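Local coordinates for hemoglobin-like protein (Methylacidiphilum infernorum, PDB 4NK1) that binds heme b and, as a group II truncated hemoglobin, probably binds and carries oxygen, at residues V43-K48 and F165-I170; I136-Y141 and W161-S166. All coordinates share one frame; numbering follows the deposited sequence.

Contact 1: residues V43-K48 and F165-I170; sequences VFPEVK and FSIRMI. With HEM (protoporphyrin IX containing Fe), chain E.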
loop_
_atom_site.group_PDB
_atom_site.type_symbol
_atom_site.label_atom_id
_atom_site.label_comp_id
_atom_site.label_asym_id
_atom_site.label_seq_id
_atom_site.Cartn_x
_atom_site.Cartn_y
_atom_site.Cartn_z
ATOM N N VAL B 43 1.696 -7.499 -9.396
ATOM C CA VAL B 43 2.938 -7.207 -10.108
ATOM C C VAL B 43 2.920 -5.781 -10.667
ATOM O O VAL B 43 1.929 -5.349 -11.249
ATOM C CB VAL B 43 3.142 -8.184 -11.278
ATOM C CG1 VAL B 43 4.529 -8.009 -11.896
ATOM C CG2 VAL B 43 2.947 -9.618 -10.810
ATOM N N PHE B 44 4.000 -5.040 -10.459
ATOM C CA PHE B 44 4.190 -3.781 -11.164
ATOM C C PHE B 44 4.675 -4.136 -12.568
ATOM O O PHE B 44 5.785 -4.640 -12.724
ATOM C CB PHE B 44 5.216 -2.913 -10.434
ATOM C CG PHE B 44 4.790 -2.525 -9.045
ATOM C CD1 PHE B 44 4.110 -1.337 -8.821
ATOM C CD2 PHE B 44 5.034 -3.366 -7.964
ATOM C CE1 PHE B 44 3.705 -0.974 -7.540
ATOM C CE2 PHE B 44 4.626 -3.011 -6.683
ATOM C CZ PHE B 44 3.958 -1.805 -6.475
ATOM N N PRO B 45 3.827 -3.902 -13.587
ATOM C CA PRO B 45 4.073 -4.321 -14.974
ATOM C C PRO B 45 5.306 -3.646 -15.548
ATOM O O PRO B 45 5.727 -2.600 -15.028
ATOM C CB PRO B 45 2.836 -3.803 -15.727
ATOM C CG PRO B 45 1.799 -3.586 -14.691
ATOM C CD PRO B 45 2.546 -3.188 -13.447
ATOM N N GLU B 46 5.895 -4.225 -16.594
ATOM C CA GLU B 46 7.023 -3.557 -17.229
ATOM C C GLU B 46 6.546 -2.234 -17.821
ATOM O O GLU B 46 5.422 -2.136 -18.317
ATOM C CB GLU B 46 7.686 -4.429 -18.298
ATOM C CG GLU B 46 6.832 -4.737 -19.513
ATOM C CD GLU B 46 7.665 -5.287 -20.679
ATOM O OE1 GLU B 46 7.204 -5.198 -21.841
ATOM O OE2 GLU B 46 8.777 -5.814 -20.433
ATOM N N VAL B 47 7.371 -1.203 -17.711
ATOM C CA VAL B 47 7.023 0.057 -18.333
ATOM C C VAL B 47 8.003 0.423 -19.451
ATOM O O VAL B 47 9.228 0.401 -19.261
ATOM C CB VAL B 47 6.789 1.205 -17.305
ATOM C CG1 VAL B 47 6.897 0.706 -15.867
ATOM C CG2 VAL B 47 7.697 2.387 -17.559
ATOM N N LYS B 48 7.447 0.695 -20.632
ATOM C CA LYS B 48 8.230 1.211 -21.751
ATOM C C LYS B 48 8.227 2.723 -21.713
ATOM O O LYS B 48 7.180 3.358 -21.903
ATOM C CB LYS B 48 7.631 0.779 -23.088
ATOM C CG LYS B 48 7.577 -0.712 -23.338
ATOM C CD LYS B 48 7.671 -0.950 -24.842
ATOM C CE LYS B 48 7.160 -2.324 -25.254
ATOM N NZ LYS B 48 7.325 -2.539 -26.727
ATOM N N PHE B 165 3.507 3.115 -15.859
ATOM C CA PHE B 165 4.347 3.770 -14.857
ATOM C C PHE B 165 3.558 4.229 -13.624
ATOM O O PHE B 165 4.051 4.130 -12.503
ATOM C CB PHE B 165 5.070 4.970 -15.475
ATOM C CG PHE B 165 6.263 5.424 -14.694
ATOM C CD1 PHE B 165 6.943 4.544 -13.862
ATOM C CD2 PHE B 165 6.709 6.733 -14.785
ATOM C CE1 PHE B 165 8.057 4.960 -13.133
ATOM C CE2 PHE B 165 7.816 7.160 -14.057
ATOM C CZ PHE B 165 8.494 6.266 -13.230
ATOM N N SER B 166 2.347 4.741 -13.837
ATOM C CA SER B 166 1.520 5.247 -12.743
ATOM C C SER B 166 1.165 4.188 -11.703
ATOM O O SER B 166 0.845 4.526 -10.571
ATOM C CB SER B 166 0.245 5.878 -13.279
ATOM O OG SER B 166 -0.515 4.942 -14.024
ATOM N N ILE B 167 1.206 2.918 -12.088
ATOM C CA ILE B 167 0.884 1.824 -11.172
ATOM C C ILE B 167 1.909 1.793 -10.047
ATOM O O ILE B 167 1.612 1.393 -8.919
ATOM C CB ILE B 167 0.874 0.466 -11.912
ATOM C CG1 ILE B 167 -0.298 0.406 -12.893
ATOM C CG2 ILE B 167 0.791 -0.706 -10.937
ATOM C CD1 ILE B 167 -0.102 -0.589 -14.024
ATOM N N ARG B 168 3.117 2.247 -10.352
ATOM C CA ARG B 168 4.195 2.207 -9.390
ATOM C C ARG B 168 4.144 3.302 -8.337
ATOM O O ARG B 168 4.913 3.276 -7.369
ATOM C CB ARG B 168 5.531 2.216 -10.127
ATOM C CG ARG B 168 5.731 0.936 -10.927
ATOM C CD ARG B 168 7.100 0.859 -11.521
ATOM N NE ARG B 168 7.205 -0.273 -12.434
ATOM C CZ ARG B 168 8.311 -0.988 -12.601
ATOM N NH1 ARG B 168 9.400 -0.683 -11.909
ATOM N NH2 ARG B 168 8.320 -2.000 -13.458
ATOM N N MET B 169 3.229 4.247 -8.503
ATOM C CA MET B 169 3.110 5.333 -7.547
ATOM C C MET B 169 2.098 4.981 -6.457
ATOM O O MET B 169 2.051 5.638 -5.423
ATOM C CB MET B 169 2.713 6.634 -8.260
ATOM C CG MET B 169 3.570 6.956 -9.484
ATOM S SD MET B 169 5.346 7.003 -9.142
ATOM C CE MET B 169 5.956 6.395 -10.715
ATOM N N ILE B 170 1.302 3.933 -6.682
ATOM C CA ILE B 170 0.254 3.532 -5.741
ATOM C C ILE B 170 0.874 3.076 -4.422
ATOM O O ILE B 170 1.654 2.111 -4.383
ATOM C CB ILE B 170 -0.615 2.373 -6.291
ATOM C CG1 ILE B 170 -1.451 2.828 -7.485
ATOM C CG2 ILE B 170 -1.545 1.847 -5.215
ATOM C CD1 ILE B 170 -2.035 1.662 -8.267
HETATM C CHA HEM E . 4.714 15.306 -7.959
HETATM C CHB HEM E . 0.298 13.311 -7.564
HETATM C CHC HEM E . 1.602 9.877 -10.731
HETATM C CHD HEM E . 5.341 12.695 -12.064
HETATM C C1A HEM E . 3.439 15.049 -7.483
HETATM C C2A HEM E . 2.734 15.677 -6.360
HETATM C C3A HEM E . 1.520 15.110 -6.275
HETATM C C4A HEM E . 1.396 14.112 -7.325
HETATM C CMA HEM E . 0.435 15.457 -5.224
HETATM C CAA HEM E . 3.198 16.787 -5.374
HETATM C CBA HEM E . 4.710 16.957 -5.216
HETATM C CGA HEM E . 5.213 16.361 -3.920
HETATM O O1A HEM E . 4.904 15.171 -3.648
HETATM O O2A HEM E . 5.946 17.062 -3.166
HETATM C C1B HEM E . 0.268 12.159 -8.319
HETATM C C2B HEM E . -0.785 11.157 -8.349
HETATM C C3B HEM E . -0.417 10.205 -9.213
HETATM C C4B HEM E . 0.869 10.576 -9.790
HETATM C CMB HEM E . -2.096 11.128 -7.525
HETATM C CAB HEM E . -1.266 8.946 -9.530
HETATM C CBB HEM E . -0.702 7.818 -9.998
HETATM C C1C HEM E . 2.702 10.354 -11.411
HETATM C C2C HEM E . 3.355 9.743 -12.556
HETATM C C3C HEM E . 4.363 10.528 -12.930
HETATM C C4C HEM E . 4.425 11.666 -12.028
HETATM C CMC HEM E . 2.971 8.443 -13.292
HETATM C CAC HEM E . 5.286 10.199 -14.117
HETATM C CBC HEM E . 5.620 11.169 -14.972
HETATM C C1D HEM E . 5.588 13.620 -11.070
HETATM C C2D HEM E . 6.718 14.521 -11.004
HETATM C C3D HEM E . 6.521 15.337 -9.723
HETATM C C4D HEM E . 5.289 14.854 -9.134
HETATM C CMD HEM E . 7.891 14.661 -11.999
HETATM C CAD HEM E . 7.474 16.437 -9.200
HETATM C CBD HEM E . 8.683 15.751 -8.570
HETATM C CGD HEM E . 9.724 16.760 -8.141
HETATM O O1D HEM E . 9.375 17.796 -7.516
HETATM O O2D HEM E . 10.927 16.516 -8.414
HETATM N NA HEM E . 2.582 14.110 -8.032
HETATM N NB HEM E . 1.254 11.769 -9.209
HETATM N NC HEM E . 3.392 11.520 -11.117
HETATM N ND HEM E . 4.788 13.857 -9.957
HETATM FE FE HEM E . 3.050 12.846 -9.587
HETATM O O HOH W 1 4.575 -0.650 -13.550
#
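The guanidinium of Arg168 has Phe44 CB over one face, while Pro45 O and a water lie at its edge, in plane. The Phe44 ring, turned 65° from that plane, receives Ile167 O at its edge, 3.4 Å from Phe44 CE1, and Phe44 CD1 meets the aliphatic Arg168 CG at 3.5 Å. The arginine chain is extended from CG to NE, which carries its end across to the 43-48 backbone. Arg168 NH2 donates to Pro45 O over 3.1 Å in an almost straight bond (177°), although it stands above the carbonyl plane; the water bridges the same oxygen to NE, so Pro45 O takes two donors. Arg168 NH2 also bonds Glu37 O of the second subunit. Val47 CG1 lies 3.6 Å from Arg168 NE, and Pro45 CG packs against Ile167 CD1 at 3.6 Å. Phe165 turns to the heme, its CD2 3.8 Å from the vinyl atom CAC, and Met169 CE covers one face of its ring. Val47 and Lys48 pair with an antiparallel strand of the second subunit, making this a junction between residues 165-170, following on from helix 155-165, and the N-terminal part of the chain, whose sheet crosses the dimer interface.

Contact 2: residues I136-Y141 and W161-S166; sequences IWLACY and WIESFS. With HEM (protoporphyrin IX containing Fe), chain E; PO4 (phosphate ion), chain F.
Trp137 CG stands anti to the backbone N (chi1 -169°), and Ile162 CG1 sits between its own N and carbonyl carbon (chi1 64°); the indole is thereby laid along the porphyrin and the isoleucine chain is sent towards helix 131-147. Ile162 CB meets the indole at its edge, 4.0 Å from Trp137 CZ3, and Ile162 CD1 continues to Tyr141, 3.5 Å from Tyr141 CG. Tyr141 places CD1 over the indole face opposite the heme. The tryptophan is held between porphyrin and tyrosine, with Trp137 CZ2 only 3.3 Å from heme C1C and CH2 beside the methyl CMC. Leu138 CD1 lies in the indole plane at its edge and reaches across to Ile162 CG1 (4.1 Å) and Ser166 OG. The serine hydroxyl lies near Ile162 O and Glu163 O, four and three residues earlier in the chain. The Glu163 carboxylate is engaged by Arg181 in a salt bridge and by Val182 N. The short helical segments run antiparallel, at 173°, with axes 10.6 Å apart, a separation filled by these side chains.

Between the two segments the packing is apolar; Arg134, one turn earlier in helix 131-147, adds hydrogen bonds to Ser166 OG and Glu163 O. On the heme side Trp137 NE1 donates to phosphate O2 (3.0 Å), the atom that coordinates the iron at 2.1 Å, and more weakly to O3. The phosphate, probably from the crystallisation liquor, also bonds Ser97. An indole N-H directed at an iron-bound oxygen is consistent with Trp137 helping to stabilise ligands in the distal pocket, as in other group II truncated hemoglobins.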
loop_
_atom_site.group_PDB
_atom_site.type_symbol
_atom_site.label_atom_id
_atom_site.label_comp_id
_atom_site.label_asym_id
_atom_site.label_seq_id
_atom_site.Cartn_x
_atom_site.Cartn_y
_atom_site.Cartn_z
ATOM N N ILE B 136 -8.049 8.456 -11.609
ATOM C CA ILE B 136 -8.445 9.832 -11.858
ATOM C C ILE B 136 -7.319 10.632 -12.517
ATOM O O ILE B 136 -7.556 11.459 -13.416
ATOM C CB ILE B 136 -8.937 10.505 -10.563
ATOM C CG1 ILE B 136 -10.190 9.783 -10.050
ATOM C CG2 ILE B 136 -9.281 11.970 -10.807
ATOM C CD1 ILE B 136 -10.641 10.254 -8.686
ATOM N N TRP B 137 -6.094 10.381 -12.072
ATOM C CA TRP B 137 -4.904 11.010 -12.637
ATOM C C TRP B 137 -4.801 10.668 -14.128
ATOM O O TRP B 137 -4.564 11.540 -14.968
ATOM C CB TRP B 137 -3.681 10.467 -11.889
ATOM C CG TRP B 137 -2.385 11.177 -12.155
ATOM C CD1 TRP B 137 -1.887 12.254 -11.480
ATOM C CD2 TRP B 137 -1.398 10.826 -13.139
ATOM N NE1 TRP B 137 -0.651 12.600 -11.989
ATOM C CE2 TRP B 137 -0.330 11.738 -13.004
ATOM C CE3 TRP B 137 -1.316 9.825 -14.113
ATOM C CZ2 TRP B 137 0.811 11.686 -13.824
ATOM C CZ3 TRP B 137 -0.186 9.766 -14.922
ATOM C CH2 TRP B 137 0.866 10.695 -14.771
ATOM N N LEU B 138 -4.998 9.389 -14.437
ATOM C CA LEU B 138 -5.002 8.903 -15.805
ATOM C C LEU B 138 -6.102 9.591 -16.608
ATOM O O LEU B 138 -5.866 10.070 -17.722
ATOM C CB LEU B 138 -5.209 7.386 -15.806
ATOM C CG LEU B 138 -4.135 6.478 -16.416
ATOM C CD1 LEU B 138 -2.737 7.111 -16.426
ATOM C CD2 LEU B 138 -4.113 5.121 -15.696
ATOM N N ALA B 139 -7.307 9.642 -16.047
ATOM C CA ALA B 139 -8.427 10.286 -16.729
ATOM C C ALA B 139 -8.074 11.738 -17.094
ATOM O O ALA B 139 -8.381 12.211 -18.196
ATOM C CB ALA B 139 -9.677 10.229 -15.859
ATOM N N CYS B 140 -7.411 12.431 -16.171
ATOM C CA CYS B 140 -7.014 13.813 -16.391
ATOM C C CYS B 140 -6.044 13.936 -17.562
ATOM O O CYS B 140 -6.158 14.861 -18.373
ATOM C CB CYS B 140 -6.397 14.398 -15.124
ATOM S SG CYS B 140 -7.603 14.761 -13.829
ATOM N N TYR B 141 -5.103 12.997 -17.646
ATOM C CA TYR B 141 -4.153 12.960 -18.750
ATOM C C TYR B 141 -4.827 12.632 -20.074
ATOM O O TYR B 141 -4.491 13.217 -21.097
ATOM C CB TYR B 141 -3.038 11.955 -18.472
ATOM C CG TYR B 141 -1.699 12.630 -18.345
ATOM C CD1 TYR B 141 -0.841 12.346 -17.290
ATOM C CD2 TYR B 141 -1.301 13.570 -19.274
ATOM C CE1 TYR B 141 0.386 12.991 -17.177
ATOM C CE2 TYR B 141 -0.080 14.210 -19.173
ATOM C CZ TYR B 141 0.755 13.917 -18.125
ATOM O OH TYR B 141 1.964 14.562 -18.036
ATOM N N TRP B 161 3.135 4.424 -21.641
ATOM C CA TRP B 161 4.124 4.787 -20.640
ATOM C C TRP B 161 3.435 5.204 -19.345
ATOM O O TRP B 161 3.626 4.564 -18.303
ATOM C CB TRP B 161 5.025 5.908 -21.155
ATOM C CG TRP B 161 5.936 6.486 -20.108
ATOM C CD1 TRP B 161 6.761 5.795 -19.272
ATOM C CD2 TRP B 161 6.130 7.877 -19.809
ATOM N NE1 TRP B 161 7.452 6.667 -18.461
ATOM C CE2 TRP B 161 7.081 7.947 -18.766
ATOM C CE3 TRP B 161 5.587 9.061 -20.319
ATOM C CZ2 TRP B 161 7.507 9.169 -18.224
ATOM C CZ3 TRP B 161 6.011 10.279 -19.778
ATOM C CH2 TRP B 161 6.959 10.320 -18.735
ATOM N N ILE B 162 2.625 6.262 -19.391
ATOM C CA ILE B 162 2.014 6.714 -18.139
ATOM C C ILE B 162 1.064 5.683 -17.517
ATOM O O ILE B 162 0.968 5.594 -16.293
ATOM C CB ILE B 162 1.325 8.098 -18.239
ATOM C CG1 ILE B 162 0.138 8.059 -19.204
ATOM C CG2 ILE B 162 2.341 9.179 -18.604
ATOM C CD1 ILE B 162 -0.624 9.384 -19.285
ATOM N N GLU B 163 0.379 4.903 -18.347
ATOM C CA GLU B 163 -0.596 3.928 -17.849
ATOM C C GLU B 163 0.087 2.927 -16.949
ATOM O O GLU B 163 -0.413 2.612 -15.868
ATOM C CB GLU B 163 -1.253 3.190 -19.015
ATOM C CG GLU B 163 -2.397 2.270 -18.632
ATOM C CD GLU B 163 -1.932 0.878 -18.216
ATOM O OE1 GLU B 163 -0.804 0.478 -18.585
ATOM O OE2 GLU B 163 -2.704 0.176 -17.525
ATOM N N SER B 164 1.236 2.430 -17.406
ATOM C CA SER B 164 1.973 1.406 -16.683
ATOM C C SER B 164 2.823 2.013 -15.564
ATOM O O SER B 164 2.842 1.501 -14.449
ATOM C CB SER B 164 2.852 0.614 -17.657
ATOM O OG SER B 164 3.616 -0.360 -16.967
ATOM N N PHE B 165 3.507 3.115 -15.859
ATOM C CA PHE B 165 4.347 3.770 -14.857
ATOM C C PHE B 165 3.558 4.229 -13.624
ATOM O O PHE B 165 4.051 4.130 -12.503
ATOM C CB PHE B 165 5.070 4.970 -15.475
ATOM C CG PHE B 165 6.263 5.424 -14.694
ATOM C CD1 PHE B 165 6.943 4.544 -13.862
ATOM C CD2 PHE B 165 6.709 6.733 -14.785
ATOM C CE1 PHE B 165 8.057 4.960 -13.133
ATOM C CE2 PHE B 165 7.816 7.160 -14.057
ATOM C CZ PHE B 165 8.494 6.266 -13.230
ATOM N N SER B 166 2.347 4.741 -13.837
ATOM C CA SER B 166 1.520 5.247 -12.743
ATOM C C SER B 166 1.165 4.188 -11.703
ATOM O O SER B 166 0.845 4.526 -10.571
ATOM C CB SER B 166 0.245 5.878 -13.279
ATOM O OG SER B 166 -0.515 4.942 -14.024
HETATM C CHA HEM E . 4.714 15.306 -7.959
HETATM C CHB HEM E . 0.298 13.311 -7.564
HETATM C CHC HEM E . 1.602 9.877 -10.731
HETATM C CHD HEM E . 5.341 12.695 -12.064
HETATM C C1A HEM E . 3.439 15.049 -7.483
HETATM C C2A HEM E . 2.734 15.677 -6.360
HETATM C C3A HEM E . 1.520 15.110 -6.275
HETATM C C4A HEM E . 1.396 14.112 -7.325
HETATM C CMA HEM E . 0.435 15.457 -5.224
HETATM C CAA HEM E . 3.198 16.787 -5.374
HETATM C CBA HEM E . 4.710 16.957 -5.216
HETATM C CGA HEM E . 5.213 16.361 -3.920
HETATM O O1A HEM E . 4.904 15.171 -3.648
HETATM O O2A HEM E . 5.946 17.062 -3.166
HETATM C C1B HEM E . 0.268 12.159 -8.319
HETATM C C2B HEM E . -0.785 11.157 -8.349
HETATM C C3B HEM E . -0.417 10.205 -9.213
HETATM C C4B HEM E . 0.869 10.576 -9.790
HETATM C CMB HEM E . -2.096 11.128 -7.525
HETATM C CAB HEM E . -1.266 8.946 -9.530
HETATM C CBB HEM E . -0.702 7.818 -9.998
HETATM C C1C HEM E . 2.702 10.354 -11.411
HETATM C C2C HEM E . 3.355 9.743 -12.556
HETATM C C3C HEM E . 4.363 10.528 -12.930
HETATM C C4C HEM E . 4.425 11.666 -12.028
HETATM C CMC HEM E . 2.971 8.443 -13.292
HETATM C CAC HEM E . 5.286 10.199 -14.117
HETATM C CBC HEM E . 5.620 11.169 -14.972
HETATM C C1D HEM E . 5.588 13.620 -11.070
HETATM C C2D HEM E . 6.718 14.521 -11.004
HETATM C C3D HEM E . 6.521 15.337 -9.723
HETATM C C4D HEM E . 5.289 14.854 -9.134
HETATM C CMD HEM E . 7.891 14.661 -11.999
HETATM C CAD HEM E . 7.474 16.437 -9.200
HETATM C CBD HEM E . 8.683 15.751 -8.570
HETATM C CGD HEM E . 9.724 16.760 -8.141
HETATM O O1D HEM E . 9.375 17.796 -7.516
HETATM O O2D HEM E . 10.927 16.516 -8.414
HETATM N NA HEM E . 2.582 14.110 -8.032
HETATM N NB HEM E . 1.254 11.769 -9.209
HETATM N NC HEM E . 3.392 11.520 -11.117
HETATM N ND HEM E . 4.788 13.857 -9.957
HETATM FE FE HEM E . 3.050 12.846 -9.587
HETATM P P PO4 F . 1.941 15.180 -11.688
HETATM O O1 PO4 F . 1.405 16.281 -10.840
HETATM O O2 PO4 F . 1.877 13.889 -10.932
HETATM O O3 PO4 F . 1.153 15.097 -12.956
HETATM O O4 PO4 F . 3.356 15.505 -12.027
#

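In the fold
Contacts 1 and 2 converge on helix 155-165 and the residues that follow on from it, sharing Phe165 and Ser166, and both reach the heme. Contact 2 is core: it packs helix 131-147 against helix 155-165 near the centre of the chain, through buried, mainly apolar side chains, of which Trp137 reaches the heme-bound phosphate. Contact 1 is only partly buried, about 10 Å away between centres, and joins residues 165-170 to the N-terminal part of the chain. A charged group, a backbone carbonyl and water enter its chemistry, as befits its place at the subunit interface. A probable hydrogen bond from Ser164 OG to Glu46 O, 2.9 Å long, ties the two together.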